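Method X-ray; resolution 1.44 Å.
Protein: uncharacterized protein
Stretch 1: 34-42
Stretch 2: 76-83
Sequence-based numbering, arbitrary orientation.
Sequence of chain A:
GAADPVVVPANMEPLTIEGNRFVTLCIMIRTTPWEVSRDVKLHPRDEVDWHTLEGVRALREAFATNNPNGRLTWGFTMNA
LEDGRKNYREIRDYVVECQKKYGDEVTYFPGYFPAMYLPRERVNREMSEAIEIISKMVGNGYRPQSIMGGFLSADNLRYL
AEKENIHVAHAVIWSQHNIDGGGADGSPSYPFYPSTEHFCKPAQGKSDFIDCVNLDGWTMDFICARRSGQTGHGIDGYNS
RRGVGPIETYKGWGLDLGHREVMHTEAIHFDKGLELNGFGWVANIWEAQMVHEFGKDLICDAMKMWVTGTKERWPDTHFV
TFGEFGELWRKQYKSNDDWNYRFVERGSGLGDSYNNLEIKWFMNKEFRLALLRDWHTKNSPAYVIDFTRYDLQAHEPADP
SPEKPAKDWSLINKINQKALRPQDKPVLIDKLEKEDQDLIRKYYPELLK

Stretch 1 (34-42) WEVSRDVKL
Stretch 2, residues 76-83: FTMNALED

An irregular loop, 34-42, sits against a short helix, 78-82, and the N-cap before it. The rule of the contact is that a carboxylate and a carbonyl from the loop meet T77 and N79 at the start of the helix, and a guanidinium meets E82 at its last residue. The loop has no helix or strand; it folds back on itself, L42 N donating to W34 O at 2.9 Å. Its phi/psi values run E35 -94/94, V36 -78/-17, S37 -148/-172 and R38 -65/-46. In stretch 2, T77 (phi/psi -71/167) precedes 78-81 near -65/-37, and E82 is at -98/-14; L81 N to T77 O and E82 N to M78 O, both 3.0 Å, define the helix. Two CA pairs set the register: E35 CA lies 6.9 Å from T77 CA. R38 CA lies 5.8 Å from N79 CA. The numbering rises together, so the chains run locally in roughly the same direction. Together the stretches bury 378 Å².

T77, chi1 65° (p), is the N-cap: its OG1 accepts from A80 N at 3.1 Å, and the same hydroxyl donates to E35 OE2 at 2.7 Å. The buried E35 points its CA-to-CB bond toward the helix, with chi1 53° (p), chi2 -170° (t) and chi3 10°, so that its other oxygen, OE1, accepts from N79 ND2 at 3.0 Å. One carboxylate thus bridges two helix-start side chains.

N79, chi1 -70° (m) and chi2 -24°, uses its amide nitrogen twice, since ND2 also donates to the backbone oxygen R38 O at 3.1 Å. N-H...acceptor angles of 168° to E35 and 164° to R38 make both bonds nearly straight. The side chain is therefore held between a charged group and a loop carbonyl.

Charge pairing anchors the last residue of the helix. The CA-to-CB bond of R38 points sideways to the helix, but with chi1 -66° (m), chi2 and chi3 t and chi4 94° the end of the side chain comes nearer and reaches E82, chi1 -70° (m), chi2 -177° (t), chi3 -35°. The salt bridge is two-pronged: R38 NE to E82 OE1 at 2.8 Å and R38 NH2 to E82 OE2 at 2.9 Å. E82 meets the guanidinium at its edge, leaving a face for the selenium of selenomethionine M78 (t, p, p), whose SE lies 3.7 Å from R38 NH2.

Two waters serve backbone NH groups in the helix's first turn. One donates to E35 O at 2.8 Å and accepts from M78 N at 3.0 Å; the other donates to S37 O at 3.0 Å and accepts from N79 N at 2.9 Å.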

# COMPACT_ATOMS: atom_id res chain seq x y z
N TRP A 34 -10.27 13.86 -1.60
CA TRP A 34 -9.41 13.78 -0.40
C TRP A 34 -10.20 14.20 0.83
O TRP A 34 -9.82 15.13 1.58
CB TRP A 34 -8.18 14.69 -0.56
CG TRP A 34 -7.24 14.37 -1.71
CD1 TRP A 34 -7.13 13.20 -2.38
CD2 TRP A 34 -6.27 15.26 -2.28
NE1 TRP A 34 -6.14 13.30 -3.35
CE2 TRP A 34 -5.60 14.55 -3.30
CE3 TRP A 34 -5.89 16.58 -2.02
CZ2 TRP A 34 -4.58 15.12 -4.08
CZ3 TRP A 34 -4.88 17.15 -2.80
CH2 TRP A 34 -4.24 16.41 -3.81
N GLU A 35 -11.33 13.55 1.05
CA GLU A 35 -12.21 13.89 2.17
C GLU A 35 -11.87 12.99 3.35
O GLU A 35 -12.38 11.87 3.51
CB GLU A 35 -13.69 13.93 1.79
CG GLU A 35 -14.20 12.64 1.10
CD GLU A 35 -15.58 12.77 0.51
OE1 GLU A 35 -16.15 13.91 0.45
OE2 GLU A 35 -16.14 11.72 0.15
N VAL A 36 -10.99 13.50 4.20
CA VAL A 36 -10.54 12.76 5.39
C VAL A 36 -11.57 12.79 6.51
O VAL A 36 -11.52 11.95 7.41
CB VAL A 36 -9.21 13.34 5.91
CG1 VAL A 36 -8.07 13.15 4.87
CG2 VAL A 36 -9.31 14.80 6.32
N SER A 37 -12.52 13.71 6.44
CA SER A 37 -13.64 13.73 7.37
C SER A 37 -14.86 14.29 6.66
O SER A 37 -14.83 14.51 5.45
CB SER A 37 -13.28 14.52 8.64
OG SER A 37 -14.29 14.37 9.62
N ARG A 38 -15.94 14.53 7.39
CA ARG A 38 -17.15 15.04 6.76
C ARG A 38 -16.95 16.44 6.17
O ARG A 38 -17.36 16.72 5.05
CB ARG A 38 -18.30 15.09 7.77
CG ARG A 38 -18.73 13.73 8.23
CD ARG A 38 -19.84 13.81 9.28
NE ARG A 38 -20.32 12.48 9.70
CZ ARG A 38 -19.89 11.80 10.76
NH1 ARG A 38 -18.93 12.29 11.55
NH2 ARG A 38 -20.41 10.61 11.05
N ASP A 39 -16.33 17.31 6.96
CA ASP A 39 -16.16 18.73 6.60
C ASP A 39 -14.73 19.06 6.15
O ASP A 39 -14.43 20.21 5.84
CB ASP A 39 -16.57 19.62 7.78
CG ASP A 39 -15.68 19.41 9.03
OD1 ASP A 39 -15.32 18.26 9.35
OD2 ASP A 39 -15.30 20.40 9.68
N VAL A 40 -13.83 18.09 6.13
CA VAL A 40 -12.44 18.34 5.78
C VAL A 40 -12.21 17.70 4.43
O VAL A 40 -11.88 16.52 4.33
CB VAL A 40 -11.45 17.81 6.84
CG1 VAL A 40 -10.01 18.15 6.47
CG2 VAL A 40 -11.82 18.38 8.23
N LYS A 41 -12.43 18.50 3.39
CA LYS A 41 -12.35 18.09 2.00
C LYS A 41 -11.15 18.77 1.43
O LYS A 41 -11.19 19.96 1.11
CB LYS A 41 -13.63 18.48 1.27
CG LYS A 41 -14.86 17.79 1.75
CD LYS A 41 -16.09 18.38 1.05
CE LYS A 41 -17.29 17.55 1.24
NZ LYS A 41 -18.48 18.21 0.62
N LEU A 42 -10.04 18.06 1.34
CA LEU A 42 -8.77 18.71 1.02
C LEU A 42 -8.62 19.02 -0.48
O LEU A 42 -7.75 19.78 -0.89
CB LEU A 42 -7.59 17.89 1.55
CG LEU A 42 -7.64 17.51 3.05
CD1 LEU A 42 -6.62 16.39 3.33
CD2 LEU A 42 -7.40 18.75 3.89
N PHE A 76 -15.09 3.02 1.56
CA PHE A 76 -15.92 4.22 1.45
C PHE A 76 -15.41 5.34 2.34
O PHE A 76 -15.11 5.11 3.51
CB PHE A 76 -17.34 3.92 1.95
CG PHE A 76 -18.18 3.04 1.04
CD1 PHE A 76 -17.98 1.68 0.94
CD2 PHE A 76 -19.20 3.61 0.32
CE1 PHE A 76 -18.80 0.91 0.11
CE2 PHE A 76 -20.01 2.84 -0.53
CZ PHE A 76 -19.79 1.51 -0.63
N THR A 77 -15.42 6.57 1.83
CA THR A 77 -15.25 7.71 2.71
C THR A 77 -16.51 7.92 3.58
O THR A 77 -17.56 7.36 3.32
CB THR A 77 -15.05 8.98 1.92
OG1 THR A 77 -16.24 9.26 1.17
CG2 THR A 77 -13.84 8.87 1.02
N MSE A 78 -16.39 8.76 4.61
CA MSE A 78 -17.55 9.00 5.47
C MSE A 78 -18.68 9.59 4.68
O MSE A 78 -19.83 9.17 4.83
CB MSE A 78 -17.20 9.89 6.66
CG MSE A 78 -18.36 9.98 7.63
SE MSE A 78 -18.61 8.36 8.67
CE MSE A 78 -17.14 8.66 9.93
N ASN A 79 -18.37 10.56 3.83
CA ASN A 79 -19.44 11.20 3.06
C ASN A 79 -20.09 10.22 2.09
O ASN A 79 -21.31 10.28 1.89
CB ASN A 79 -18.90 12.45 2.36
CG ASN A 79 -18.59 13.58 3.34
OD1 ASN A 79 -19.15 13.62 4.44
ND2 ASN A 79 -17.65 14.44 2.98
N ALA A 80 -19.33 9.27 1.52
CA ALA A 80 -19.94 8.27 0.65
C ALA A 80 -20.81 7.29 1.44
O ALA A 80 -21.82 6.78 0.93
CB ALA A 80 -18.89 7.53 -0.13
N LEU A 81 -20.42 6.98 2.68
CA LEU A 81 -21.25 6.12 3.53
C LEU A 81 -22.58 6.75 3.89
O LEU A 81 -23.59 6.07 4.01
CB LEU A 81 -20.56 5.78 4.86
CG LEU A 81 -19.44 4.77 4.77
CD1 LEU A 81 -18.78 4.66 6.16
CD2 LEU A 81 -19.95 3.43 4.21
N GLU A 82 -22.56 8.07 4.09
CA GLU A 82 -23.73 8.78 4.63
C GLU A 82 -24.62 9.46 3.61
O GLU A 82 -25.76 9.81 3.95
CB GLU A 82 -23.25 9.80 5.66
CG GLU A 82 -22.73 9.19 6.94
CD GLU A 82 -22.33 10.21 7.98
OE1 GLU A 82 -21.83 11.30 7.62
OE2 GLU A 82 -22.49 9.90 9.19
N ASP A 83 -24.15 9.61 2.38
CA ASP A 83 -24.88 10.40 1.40
C ASP A 83 -26.22 9.75 1.06
O ASP A 83 -26.27 8.58 0.70
CB ASP A 83 -24.06 10.58 0.15
CG ASP A 83 -24.52 11.76 -0.66
OD1 ASP A 83 -25.54 11.66 -1.37
OD2 ASP A 83 -23.89 12.84 -0.53
O HOH W 1 -13.89 10.24 5.27
O HOH W 2 -15.86 12.01 4.12